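Local coordinates for unknown conserved protein BH2331 (Bacillus halodurans, PDB 1VL5) that is a putative methyltransferase that probably transfers methyl groups from S-adenosylmethionine to a substrate not yet identified, at residues H50-F55 with A77-N82; D70-A75 with V87-G92. One frame throughout, in Å; residues are numbered along the deposited sequence.

In the fold
Both contacts use helix 69-81, and their centres lie 11 Å apart on the same side of the chain's centre. Contact 1 joins the C-terminal end of this helix to helix 50-55, and contact 2 joins its N-terminal half to strand 87-91. Along the chain the segments alternate, 50-55, 70-75, 77-82 and 87-92, which makes the two contacts interlock. Ile79 of contact 1 bridges them by packing on Val87 and Tyr89 of contact 2. Together they bring neighbouring helices and a strand of the parallel part of the sheet into one layered unit of the Rossmann-like methyltransferase domain, consistent with a fold that binds S-adenosylmethionine in this superfamily.

Contact 1: residues H50-F55 with A77-N82; sequences HVANAF and AFIEGN
Helices 50-55 and 77-81 run side by side in nearly the same direction, their axes 9.4 Å apart and inclined by 16°, with Asn53 and Ile79 facing each other at a CA to CA distance of 5.3 Å. Asn53 is the middle of the contact. With CG anti to the backbone N (chi1 -173°), its amide extends toward the other helix, and Asn53 OD1 accepts a hydrogen bond of 2.8 Å from Asn82 ND2, just past the end of that helix. The N-H points almost straight at the oxygen, at 170°, although the donor is tilted out of the carbonyl plane of Asn53. That same ND2 also lies over one face of the Phe78 ring, offset toward its rim. Over the opposite face sits His50 CE1, and His50 ND1 comes as close as 3.1 Å to Phe78 CE2, which lies at the imidazole edge near its plane; the two rings meet obliquely, and the two side chains cross at about a right angle. Asn53 CG lies obliquely to the phenyl ring, 3.4 Å from Phe78 CE2. An alanine at Asn53 would probably leave the Asn82 amide without its acceptor and open a gap beside Phe78. Deeper in the interface, CD1 of Ile79 meets CB of Ala52 at 3.8 Å, while Ile79 CG1 lies against CB of Asn53. Around the pair, Ala52 N is hydrogen-bonded to Asp43. Ile79 continues onto strand 87-91, while Val51 and Phe55 reach helix 26-33 and strand 104-110, so both helices pack on the sheet.

Contact 2: residues D70-A75 with V87-G92; sequences DILKVA and VEYVQG
With CG anti to the carbonyl carbon in both Leu72 and Tyr89 (chi1 -68° and -56°), each side chain leaves on the side of its backbone N, a setting in which the Leu72 methyls reach the strand and Tyr89 CB while the Tyr89 ring comes beside Leu72 O. The two side chains slide past one another in opposite directions. Leu72 CD1 rests on the backbone of the strand, 3.6 Å from Val90 C, and also reaches CB of Gln91 at 3.9 Å. The other branch, Leu72 CD2, packs against CB of Tyr89 at 4.0 Å. Beyond CB, the Tyr89 ring meets the helix backbone: Tyr89 CD2 is 4.0 Å from Leu72 O, and Tyr89 CE2 is 4.1 Å from Ala75 C, both backbone atoms coming up obliquely to the ring. Val87 CG1, from the same strand, covers part of one ring face. The contact consists of van der Waals packing, part of it against backbone atoms. The helix runs nearly antiparallel to the strand (163°), as the crossover helix of the beta-alpha-beta unit formed by strand 61-66, helix 69-81 and strand 87-91. Strand 87-91 is hydrogen-bonded in parallel to strand 61-66 through Glu88 and Val90, Gly92 continues that bonding to Asp66, and Tyr89 also touches Arg76 farther along the helix.

Contact 1: residues H50-F55 with A77-N82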
loop_
_atom_site.group_PDB
_atom_site.type_symbol
_atom_site.label_atom_id
_atom_site.label_comp_id
_atom_site.label_asym_id
_atom_site.label_seq_id
_atom_site.Cartn_x
_atom_site.Cartn_y
_atom_site.Cartn_z
ATOM N N HIS A 50 8.757 -7.428 1.890
ATOM C CA HIS A 50 8.783 -7.237 3.355
ATOM C C HIS A 50 7.595 -7.828 4.068
ATOM O O HIS A 50 7.713 -8.190 5.223
ATOM C CB HIS A 50 8.870 -5.757 3.722
ATOM C CG HIS A 50 10.172 -5.126 3.355
ATOM N ND1 HIS A 50 11.270 -5.860 2.969
ATOM C CD2 HIS A 50 10.557 -3.834 3.338
ATOM C CE1 HIS A 50 12.272 -5.046 2.707
ATOM N NE2 HIS A 50 11.868 -3.812 2.933
ATOM N N VAL A 51 6.421 -7.792 3.441
ATOM C CA VAL A 51 5.252 -8.374 4.095
ATOM C C VAL A 51 5.368 -9.921 4.164
ATOM O O VAL A 51 5.166 -10.522 5.222
ATOM C CB VAL A 51 3.929 -7.872 3.467
ATOM C CG1 VAL A 51 2.698 -8.500 4.133
ATOM C CG2 VAL A 51 3.818 -6.365 3.603
ATOM N N ALA A 52 5.644 -10.565 3.041
ATOM C CA ALA A 52 5.839 -11.985 3.030
ATOM C C ALA A 52 6.890 -12.376 4.037
ATOM O O ALA A 52 6.757 -13.397 4.722
ATOM C CB ALA A 52 6.285 -12.483 1.610
ATOM N N ASN A 53 7.971 -11.591 4.084
ATOM C CA ASN A 53 9.070 -11.835 5.026
ATOM C C ASN A 53 8.579 -11.865 6.476
ATOM O O ASN A 53 8.932 -12.758 7.239
ATOM C CB ASN A 53 10.075 -10.699 4.931
ATOM C CG ASN A 53 11.307 -10.953 5.752
ATOM O OD1 ASN A 53 12.122 -11.805 5.410
ATOM N ND2 ASN A 53 11.473 -10.168 6.825
ATOM N N ALA A 54 7.766 -10.855 6.818
ATOM C CA ALA A 54 7.215 -10.744 8.166
ATOM C C ALA A 54 6.230 -11.856 8.516
ATOM O O ALA A 54 6.227 -12.310 9.637
ATOM C CB ALA A 54 6.549 -9.386 8.330
ATOM N N PHE A 55 5.409 -12.294 7.562
ATOM C CA PHE A 55 4.333 -13.263 7.828
ATOM C C PHE A 55 4.865 -14.694 7.879
ATOM O O PHE A 55 4.371 -15.552 8.660
ATOM C CB PHE A 55 3.208 -13.138 6.777
ATOM C CG PHE A 55 2.129 -12.126 7.139
ATOM C CD1 PHE A 55 2.388 -10.785 7.146
ATOM C CD2 PHE A 55 0.871 -12.541 7.486
ATOM C CE1 PHE A 55 1.415 -9.860 7.491
ATOM C CE2 PHE A 55 -0.106 -11.634 7.790
ATOM C CZ PHE A 55 0.171 -10.285 7.809
ATOM N N ALA A 77 15.736 -12.715 -2.694
ATOM C CA ALA A 77 17.045 -12.473 -2.099
ATOM C C ALA A 77 16.857 -11.983 -0.677
ATOM O O ALA A 77 17.521 -12.456 0.211
ATOM C CB ALA A 77 17.879 -11.475 -2.911
ATOM N N PHE A 78 15.906 -11.099 -0.462
ATOM C CA PHE A 78 15.675 -10.599 0.855
ATOM C C PHE A 78 15.074 -11.668 1.800
ATOM O O PHE A 78 15.596 -11.918 2.926
ATOM C CB PHE A 78 14.746 -9.412 0.780
ATOM C CG PHE A 78 14.343 -8.883 2.131
ATOM C CD1 PHE A 78 15.250 -8.231 2.924
ATOM C CD2 PHE A 78 13.034 -8.980 2.567
ATOM C CE1 PHE A 78 14.872 -7.716 4.150
ATOM C CE2 PHE A 78 12.667 -8.483 3.771
ATOM C CZ PHE A 78 13.571 -7.830 4.561
ATOM N N ILE A 79 14.023 -12.336 1.318
ATOM C CA ILE A 79 13.286 -13.304 2.130
ATOM C C ILE A 79 14.162 -14.526 2.460
ATOM O O ILE A 79 14.232 -14.980 3.652
ATOM C CB ILE A 79 11.941 -13.661 1.431
ATOM C CG1 ILE A 79 11.030 -12.443 1.412
ATOM C CG2 ILE A 79 11.258 -14.926 2.077
ATOM C CD1 ILE A 79 9.894 -12.522 0.408
ATOM N N GLU A 80 14.896 -15.037 1.459
ATOM C CA GLU A 80 15.705 -16.222 1.716
ATOM C C GLU A 80 16.934 -15.862 2.562
ATOM O O GLU A 80 17.491 -16.720 3.278
ATOM C CB GLU A 80 16.093 -16.965 0.435
ATOM C CG GLU A 80 17.280 -16.404 -0.296
ATOM C CD GLU A 80 17.589 -17.112 -1.649
ATOM O OE1 GLU A 80 17.009 -18.183 -1.953
ATOM O OE2 GLU A 80 18.441 -16.574 -2.400
ATOM N N GLY A 81 17.366 -14.608 2.450
ATOM C CA GLY A 81 18.335 -14.046 3.322
ATOM C C GLY A 81 17.988 -14.123 4.811
ATOM O O GLY A 81 18.892 -14.274 5.649
ATOM N N ASN A 82 16.700 -14.039 5.140
ATOM C CA ASN A 82 16.240 -14.202 6.530
ATOM C C ASN A 82 15.862 -15.598 6.892
ATOM O O ASN A 82 15.386 -15.849 8.002
ATOM C CB ASN A 82 15.083 -13.262 6.822
ATOM C CG ASN A 82 15.519 -11.812 6.788
ATOM O OD1 ASN A 82 16.602 -11.472 7.270
ATOM N ND2 ASN A 82 14.711 -10.964 6.185
#

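Contact 2: residues D70-A75 with V87-G92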
loop_
_atom_site.group_PDB
_atom_site.type_symbol
_atom_site.label_atom_id
_atom_site.label_comp_id
_atom_site.label_asym_id
_atom_site.label_seq_id
_atom_site.Cartn_x
_atom_site.Cartn_y
_atom_site.Cartn_z
ATOM N N ASP A 70 12.123 -10.095 -12.350
ATOM C CA ASP A 70 13.091 -9.216 -11.729
ATOM C C ASP A 70 12.660 -8.831 -10.331
ATOM O O ASP A 70 13.485 -8.792 -9.430
ATOM C CB ASP A 70 13.266 -7.914 -12.524
ATOM C CG ASP A 70 14.059 -8.100 -13.832
ATOM O OD1 ASP A 70 14.868 -9.058 -13.956
ATOM O OD2 ASP A 70 13.857 -7.257 -14.744
ATOM N N ILE A 71 11.398 -8.449 -10.166
ATOM C CA ILE A 71 10.884 -8.125 -8.842
ATOM C C ILE A 71 10.973 -9.345 -7.893
ATOM O O ILE A 71 11.476 -9.260 -6.761
ATOM C CB ILE A 71 9.433 -7.562 -8.924
ATOM C CG1 ILE A 71 9.478 -6.141 -9.497
ATOM C CG2 ILE A 71 8.749 -7.558 -7.514
ATOM C CD1 ILE A 71 8.095 -5.529 -9.991
ATOM N N LEU A 72 10.546 -10.495 -8.391
ATOM C CA LEU A 72 10.506 -11.703 -7.581
ATOM C C LEU A 72 11.905 -12.142 -7.195
ATOM O O LEU A 72 12.104 -12.727 -6.135
ATOM C CB LEU A 72 9.765 -12.831 -8.306
ATOM C CG LEU A 72 8.252 -12.587 -8.483
ATOM C CD1 LEU A 72 7.687 -13.620 -9.415
ATOM C CD2 LEU A 72 7.557 -12.657 -7.174
ATOM N N LYS A 73 12.876 -11.844 -8.037
ATOM C CA LYS A 73 14.296 -12.156 -7.702
ATOM C C LYS A 73 14.758 -11.357 -6.496
ATOM O O LYS A 73 15.500 -11.839 -5.622
ATOM C CB LYS A 73 15.230 -11.800 -8.863
ATOM C CG LYS A 73 15.462 -12.876 -9.837
ATOM C CD LYS A 73 16.317 -12.285 -10.998
ATOM C CE LYS A 73 16.153 -13.011 -12.324
ATOM N NZ LYS A 73 16.428 -12.038 -13.436
ATOM N N VAL A 74 14.337 -10.108 -6.464
ATOM C CA VAL A 74 14.753 -9.215 -5.413
ATOM C C VAL A 74 14.053 -9.569 -4.119
ATOM O O VAL A 74 14.675 -9.588 -3.077
ATOM C CB VAL A 74 14.523 -7.753 -5.800
ATOM C CG1 VAL A 74 14.561 -6.829 -4.562
ATOM C CG2 VAL A 74 15.579 -7.326 -6.834
ATOM N N ALA A 75 12.779 -9.878 -4.188
ATOM C CA ALA A 75 12.053 -10.301 -3.013
ATOM C C ALA A 75 12.681 -11.548 -2.455
ATOM O O ALA A 75 12.853 -11.660 -1.261
ATOM C CB ALA A 75 10.624 -10.564 -3.354
ATOM N N VAL A 87 8.112 -20.043 1.184
ATOM C CA VAL A 87 7.573 -18.967 0.356
ATOM C C VAL A 87 7.716 -19.404 -1.096
ATOM O O VAL A 87 8.796 -19.844 -1.532
ATOM C CB VAL A 87 8.309 -17.603 0.525
ATOM C CG1 VAL A 87 7.665 -16.530 -0.385
ATOM C CG2 VAL A 87 8.343 -17.145 2.003
ATOM N N GLU A 88 6.628 -19.262 -1.829
ATOM C CA GLU A 88 6.572 -19.536 -3.263
ATOM C C GLU A 88 6.406 -18.208 -4.022
ATOM O O GLU A 88 5.529 -17.405 -3.687
ATOM C CB GLU A 88 5.403 -20.466 -3.569
ATOM C CG GLU A 88 5.346 -20.825 -5.083
ATOM C CD GLU A 88 4.435 -22.016 -5.419
ATOM O OE1 GLU A 88 3.489 -22.260 -4.627
ATOM O OE2 GLU A 88 4.684 -22.693 -6.475
ATOM N N TYR A 89 7.244 -17.987 -5.032
ATOM C CA TYR A 89 7.269 -16.742 -5.808
ATOM C C TYR A 89 6.508 -16.991 -7.108
ATOM O O TYR A 89 6.761 -17.977 -7.841
ATOM C CB TYR A 89 8.731 -16.303 -6.048
ATOM C CG TYR A 89 9.500 -16.156 -4.714
ATOM C CD1 TYR A 89 10.126 -17.232 -4.123
ATOM C CD2 TYR A 89 9.540 -14.935 -4.040
ATOM C CE1 TYR A 89 10.791 -17.101 -2.885
ATOM C CE2 TYR A 89 10.160 -14.786 -2.806
ATOM C CZ TYR A 89 10.819 -15.887 -2.244
ATOM O OH TYR A 89 11.454 -15.756 -1.025
ATOM N N VAL A 90 5.538 -16.117 -7.384
ATOM C CA VAL A 90 4.607 -16.301 -8.490
ATOM C C VAL A 90 4.376 -14.970 -9.210
ATOM O O VAL A 90 4.144 -13.935 -8.594
ATOM C CB VAL A 90 3.226 -16.901 -8.011
ATOM C CG1 VAL A 90 2.217 -17.022 -9.202
ATOM C CG2 VAL A 90 3.435 -18.278 -7.316
ATOM N N GLN A 91 4.442 -15.003 -10.528
ATOM C CA GLN A 91 4.351 -13.799 -11.303
ATOM C C GLN A 91 2.920 -13.621 -11.787
ATOM O O GLN A 91 2.245 -14.605 -12.124
ATOM C CB GLN A 91 5.320 -13.929 -12.466
ATOM C CG GLN A 91 5.391 -12.763 -13.393
ATOM C CD GLN A 91 6.280 -13.081 -14.618
ATOM O OE1 GLN A 91 7.399 -13.604 -14.478
ATOM N NE2 GLN A 91 5.774 -12.781 -15.806
ATOM N N GLY A 92 2.440 -12.370 -11.803
ATOM C CA GLY A 92 1.142 -12.057 -12.380
ATOM C C GLY A 92 0.589 -10.707 -11.926
ATOM O O GLY A 92 1.204 -9.967 -11.131
#